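Local coordinates for SusD-like protein BACOVA_02651 (PDB 5E75), which binds polysaccharide at the cell surface and probably captures xyloglucan before its transport into the periplasm for degradation, at residues Y28-V41 / M248-L262. Residues are numbered along the deposited sequence; the frame is centred on the assembly and turned at random.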
# COMPACT_ATOMS: atom_id res chain seq x y z
N TYR A 28 -10.79 11.76 0.86
CA TYR A 28 -10.45 10.65 -0.01
C TYR A 28 -9.46 11.03 -1.11
O TYR A 28 -9.06 10.17 -1.88
CB TYR A 28 -11.71 10.10 -0.68
CG TYR A 28 -12.70 9.44 0.26
CD1 TYR A 28 -13.62 10.18 1.01
CD2 TYR A 28 -12.74 8.06 0.38
CE1 TYR A 28 -14.53 9.55 1.85
CE2 TYR A 28 -13.64 7.43 1.22
CZ TYR A 28 -14.53 8.17 1.94
OH TYR A 28 -15.40 7.50 2.78
N ASN A 29 -9.08 12.30 -1.22
CA ASN A 29 -8.14 12.70 -2.27
C ASN A 29 -7.19 13.80 -1.83
O ASN A 29 -6.03 13.53 -1.53
CB ASN A 29 -8.86 13.02 -3.61
CG ASN A 29 -10.14 13.83 -3.46
OD1 ASN A 29 -10.17 14.90 -2.84
ND2 ASN A 29 -11.21 13.34 -4.08
N ARG A 30 -7.68 15.03 -1.73
CA ARG A 30 -6.85 16.15 -1.33
C ARG A 30 -6.02 15.87 -0.07
O ARG A 30 -4.85 16.22 0.01
CB ARG A 30 -7.74 17.39 -1.13
CG ARG A 30 -7.01 18.64 -0.74
CD ARG A 30 -7.97 19.82 -0.70
NE ARG A 30 -7.25 21.06 -0.41
CZ ARG A 30 -7.74 22.28 -0.62
NH1 ARG A 30 -8.95 22.44 -1.13
NH2 ARG A 30 -7.00 23.34 -0.31
N ALA A 31 -6.64 15.24 0.92
CA ALA A 31 -5.95 14.93 2.16
C ALA A 31 -4.69 14.09 1.97
O ALA A 31 -3.70 14.30 2.66
CB ALA A 31 -6.89 14.24 3.10
N TRP A 32 -4.74 13.18 1.00
CA TRP A 32 -3.67 12.20 0.75
C TRP A 32 -2.67 12.66 -0.30
O TRP A 32 -1.65 12.00 -0.53
CB TRP A 32 -4.30 10.88 0.27
CG TRP A 32 -5.09 10.17 1.33
CD1 TRP A 32 -6.44 10.23 1.52
CD2 TRP A 32 -4.57 9.31 2.36
NE1 TRP A 32 -6.80 9.48 2.62
CE2 TRP A 32 -5.67 8.89 3.14
CE3 TRP A 32 -3.29 8.88 2.71
CZ2 TRP A 32 -5.52 8.05 4.25
CZ3 TRP A 32 -3.15 8.04 3.80
CH2 TRP A 32 -4.25 7.63 4.55
N PHE A 33 -2.93 13.80 -0.93
CA PHE A 33 -2.18 14.21 -2.10
C PHE A 33 -0.66 14.31 -1.86
O PHE A 33 0.12 13.85 -2.70
CB PHE A 33 -2.73 15.54 -2.65
CG PHE A 33 -2.04 16.00 -3.90
CD1 PHE A 33 -2.44 15.54 -5.15
CD2 PHE A 33 -1.00 16.90 -3.83
CE1 PHE A 33 -1.79 15.95 -6.30
CE2 PHE A 33 -0.34 17.31 -4.98
CZ PHE A 33 -0.75 16.84 -6.21
N ASP A 34 -0.22 14.89 -0.74
CA ASP A 34 1.21 15.09 -0.53
C ASP A 34 1.94 13.76 -0.43
O ASP A 34 3.13 13.69 -0.72
CB ASP A 34 1.54 15.93 0.72
CG ASP A 34 1.27 17.40 0.55
OD1 ASP A 34 0.89 17.82 -0.57
OD2 ASP A 34 1.47 18.14 1.54
N TYR A 35 1.24 12.72 0.02
CA TYR A 35 1.82 11.38 0.09
C TYR A 35 1.78 10.69 -1.27
O TYR A 35 2.80 10.21 -1.75
CB TYR A 35 1.05 10.56 1.13
CG TYR A 35 1.36 9.07 1.20
CD1 TYR A 35 2.65 8.61 1.45
CD2 TYR A 35 0.35 8.13 1.06
CE1 TYR A 35 2.92 7.25 1.54
CE2 TYR A 35 0.62 6.77 1.15
CZ TYR A 35 1.90 6.35 1.39
OH TYR A 35 2.20 4.99 1.49
N ASN A 36 0.61 10.68 -1.90
CA ASN A 36 0.45 10.02 -3.19
C ASN A 36 1.30 10.63 -4.29
O ASN A 36 1.68 9.94 -5.22
CB ASN A 36 -1.02 10.00 -3.62
CG ASN A 36 -1.27 9.04 -4.75
OD1 ASN A 36 -1.36 7.82 -4.52
ND2 ASN A 36 -1.36 9.55 -5.98
N GLN A 37 1.63 11.91 -4.18
CA GLN A 37 2.26 12.57 -5.32
C GLN A 37 3.69 12.11 -5.56
O GLN A 37 4.24 12.33 -6.63
CB GLN A 37 2.21 14.09 -5.19
CG GLN A 37 3.12 14.69 -4.15
CD GLN A 37 3.33 16.18 -4.36
OE1 GLN A 37 2.75 17.00 -3.66
NE2 GLN A 37 4.14 16.52 -5.34
N ARG A 38 4.30 11.48 -4.57
CA ARG A 38 5.69 11.05 -4.73
C ARG A 38 6.08 9.91 -3.81
O ARG A 38 6.40 8.82 -4.29
CB ARG A 38 6.62 12.25 -4.50
CG ARG A 38 8.07 12.02 -4.91
CD ARG A 38 8.72 13.33 -5.36
NE ARG A 38 8.16 13.81 -6.63
CZ ARG A 38 8.61 13.46 -7.84
NH1 ARG A 38 9.64 12.62 -7.97
NH2 ARG A 38 8.03 13.95 -8.92
N SER A 39 6.07 10.16 -2.50
CA SER A 39 6.70 9.28 -1.53
C SER A 39 6.04 7.90 -1.38
O SER A 39 6.69 6.97 -0.93
CB SER A 39 6.79 9.96 -0.17
OG SER A 39 5.51 10.24 0.35
N ILE A 40 4.77 7.79 -1.75
CA ILE A 40 4.08 6.51 -1.69
C ILE A 40 4.88 5.43 -2.42
O ILE A 40 4.92 4.27 -1.96
CB ILE A 40 2.65 6.66 -2.24
CG1 ILE A 40 1.86 5.37 -2.02
CG2 ILE A 40 2.66 7.06 -3.72
CD1 ILE A 40 0.34 5.53 -2.27
N VAL A 41 5.53 5.78 -3.52
CA VAL A 41 6.23 4.79 -4.35
C VAL A 41 7.49 4.23 -3.67
O VAL A 41 7.59 3.03 -3.47
CB VAL A 41 6.52 5.38 -5.75
CG1 VAL A 41 7.36 4.43 -6.61
CG2 VAL A 41 5.21 5.72 -6.46
N MET A 248 -8.18 5.81 -2.34
CA MET A 248 -8.11 7.22 -2.66
C MET A 248 -8.81 7.46 -3.99
O MET A 248 -8.58 6.76 -4.98
CB MET A 248 -6.65 7.70 -2.74
CG MET A 248 -5.85 7.35 -1.50
SD MET A 248 -4.09 7.71 -1.68
CE MET A 248 -3.40 6.63 -0.40
N GLN A 249 -9.68 8.46 -3.98
CA GLN A 249 -10.65 8.70 -5.04
C GLN A 249 -10.22 9.89 -5.90
O GLN A 249 -10.63 11.03 -5.68
CB GLN A 249 -12.02 8.98 -4.42
CG GLN A 249 -12.53 7.84 -3.57
CD GLN A 249 -12.87 6.62 -4.39
OE1 GLN A 249 -13.44 6.71 -5.48
NE2 GLN A 249 -12.54 5.45 -3.86
N TRP A 250 -9.39 9.62 -6.89
CA TRP A 250 -8.81 10.70 -7.68
C TRP A 250 -9.80 11.25 -8.72
O TRP A 250 -10.71 10.56 -9.17
CB TRP A 250 -7.49 10.25 -8.31
CG TRP A 250 -6.52 9.79 -7.27
CD1 TRP A 250 -6.01 8.54 -7.12
CD2 TRP A 250 -5.96 10.58 -6.21
NE1 TRP A 250 -5.17 8.49 -6.05
CE2 TRP A 250 -5.12 9.72 -5.46
CE3 TRP A 250 -6.10 11.91 -5.81
CZ2 TRP A 250 -4.42 10.16 -4.34
CZ3 TRP A 250 -5.40 12.35 -4.71
CH2 TRP A 250 -4.57 11.48 -3.98
N VAL A 251 -9.61 12.53 -9.05
CA VAL A 251 -10.50 13.28 -9.94
C VAL A 251 -9.67 13.83 -11.09
O VAL A 251 -9.23 14.98 -11.05
CB VAL A 251 -11.19 14.46 -9.21
CG1 VAL A 251 -12.21 15.13 -10.13
CG2 VAL A 251 -11.87 14.00 -7.91
N PRO A 252 -9.44 13.02 -12.13
CA PRO A 252 -8.53 13.42 -13.22
C PRO A 252 -8.92 14.72 -13.94
O PRO A 252 -8.03 15.44 -14.40
CB PRO A 252 -8.59 12.23 -14.18
CG PRO A 252 -9.85 11.52 -13.85
CD PRO A 252 -10.08 11.73 -12.40
N LEU A 253 -10.21 15.02 -14.01
CA LEU A 253 -10.66 16.26 -14.64
C LEU A 253 -10.94 17.37 -13.61
O LEU A 253 -11.59 18.36 -13.92
CB LEU A 253 -11.91 16.00 -15.49
CG LEU A 253 -11.77 14.89 -16.53
CD1 LEU A 253 -13.05 14.71 -17.33
CD2 LEU A 253 -10.59 15.15 -17.47
N GLY A 254 -10.41 17.20 -12.39
CA GLY A 254 -10.59 18.18 -11.31
C GLY A 254 -9.35 19.01 -11.03
O GLY A 254 -8.51 19.19 -11.91
N GLU A 255 -9.23 19.52 -9.81
CA GLU A 255 -8.12 20.40 -9.45
C GLU A 255 -6.82 19.63 -9.29
O GLU A 255 -6.83 18.41 -9.13
CB GLU A 255 -8.42 21.15 -8.14
CG GLU A 255 -9.64 22.06 -8.20
CD GLU A 255 -9.53 23.14 -9.26
OE1 GLU A 255 -8.39 23.53 -9.60
OE2 GLU A 255 -10.58 23.59 -9.75
N TRP A 256 -5.69 20.34 -9.33
CA TRP A 256 -4.38 19.71 -9.26
C TRP A 256 -4.22 18.83 -8.01
O TRP A 256 -3.64 17.76 -8.08
CB TRP A 256 -3.26 20.75 -9.31
CG TRP A 256 -3.31 21.75 -8.19
CD1 TRP A 256 -4.00 22.93 -8.17
CD2 TRP A 256 -2.63 21.66 -6.93
NE1 TRP A 256 -3.80 23.58 -6.97
CE2 TRP A 256 -2.96 22.82 -6.19
CE3 TRP A 256 -1.78 20.72 -6.35
CZ2 TRP A 256 -2.46 23.06 -4.91
CZ3 TRP A 256 -1.29 20.95 -5.08
CH2 TRP A 256 -1.63 22.12 -4.37
N TYR A 257 -4.74 19.29 -6.87
CA TYR A 257 -4.60 18.55 -5.61
C TYR A 257 -5.59 17.38 -5.51
O TYR A 257 -5.63 16.69 -4.48
CB TYR A 257 -4.80 19.50 -4.42
CG TYR A 257 -6.08 20.30 -4.49
CD1 TYR A 257 -7.32 19.71 -4.25
CD2 TYR A 257 -6.06 21.66 -4.79
CE1 TYR A 257 -8.49 20.45 -4.32
CE2 TYR A 257 -7.22 22.40 -4.86
CZ TYR A 257 -8.43 21.79 -4.62
OH TYR A 257 -9.59 22.52 -4.68
N GLU A 258 -6.37 17.16 -6.56
CA GLU A 258 -7.34 16.07 -6.63
C GLU A 258 -6.93 15.00 -7.64
O GLU A 258 -7.68 14.08 -7.89
CB GLU A 258 -8.70 16.60 -7.09
CG GLU A 258 -9.39 17.52 -6.13
CD GLU A 258 -10.75 17.94 -6.66
OE1 GLU A 258 -10.82 18.39 -7.83
OE2 GLU A 258 -11.75 17.82 -5.91
N CYS A 259 -5.75 15.13 -8.23
CA CYS A 259 -5.31 14.19 -9.26
C CYS A 259 -4.27 13.21 -8.76
O CYS A 259 -3.53 13.52 -7.83
CB CYS A 259 -4.65 14.94 -10.41
SG CYS A 259 -5.70 15.98 -11.40
N ASN A 260 -4.25 12.05 -9.40
CA ASN A 260 -3.25 11.02 -9.19
C ASN A 260 -2.06 11.37 -10.08
O ASN A 260 -2.11 11.12 -11.29
CB ASN A 260 -3.80 9.66 -9.58
CG ASN A 260 -2.83 8.55 -9.30
OD1 ASN A 260 -1.66 8.81 -8.98
ND2 ASN A 260 -3.29 7.32 -9.42
N THR A 261 -1.01 11.94 -9.51
CA THR A 261 0.08 12.47 -10.31
C THR A 261 1.21 11.49 -10.63
O THR A 261 2.24 11.91 -11.16
CB THR A 261 0.68 13.75 -9.67
OG1 THR A 261 1.15 13.46 -8.35
CG2 THR A 261 -0.35 14.81 -9.59
N LEU A 262 1.00 10.21 -10.38
CA LEU A 262 2.06 9.20 -10.49
C LEU A 262 2.31 8.68 -11.90
O LEU A 262 3.32 8.00 -12.10
CB LEU A 262 1.74 8.02 -9.60
CG LEU A 262 1.84 8.27 -8.09
CD1 LEU A 262 1.35 7.05 -7.33
CD2 LEU A 262 3.26 8.68 -7.67
O HOH W 1 -11.37 17.34 -3.34
O HOH W 2 -1.29 12.48 -6.53
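Phe33 against Tyr257 and Trp256, and Asn36 against Trp250 and Asn260, show how a connection with little regular secondary structure, between strand 244-248 and helix 263-266, can be fixed on a short helix by side chains. With CG anti to the backbone N (chi1 -177°), Phe33 sends its ring against the 3-10 turn 256-258. Tyr257 CA lies over one face, 3.9 Å from the ring centroid, Gln37 CB covers the opposite face, and Cys259 O meets the edge in plane. Beside Tyr257 CA, on the same face, Trp256 points its own edge at Phe33, an offset edge-to-face pair with planes 84° apart. Further out, the extended chain of Arg30 lays its guanidinium over Tyr257, with CZ 4.2 Å from the ring centroid in a cation-pi stack.

Asn36 CG rests 3.4 Å from Trp250 CZ2, while ND2 donates in its amide plane to Asn260 OD1 at 3.1 Å, arriving above that carbonyl plane, and also to a water held by Cys259 O and Thr261 N. Thr355 hydrogen-bonds both Asn36 OD1 and Trp250 NE1, tying the pair to strand 355-359. Met248 crosses Trp32 in an oblique Met-aromatic contact, SD 4.6 Å from the five-membered ring centroid and CE over the ring face. Earlier in the segment, Asn29 is gripped at both ends: ND2 donates to Gln249 O at 2.9 Å, and OD1 takes Arg30 N on an in-plane lone pair plus a water shared with Glu258. Both amides, flanking Trp250, are thus fixed in rotation and satisfied, whereas buried Tyr257 O lacks a hydrogen-bond partner and meets Arg30 CA in a C-H...O contact at 3.4 Å.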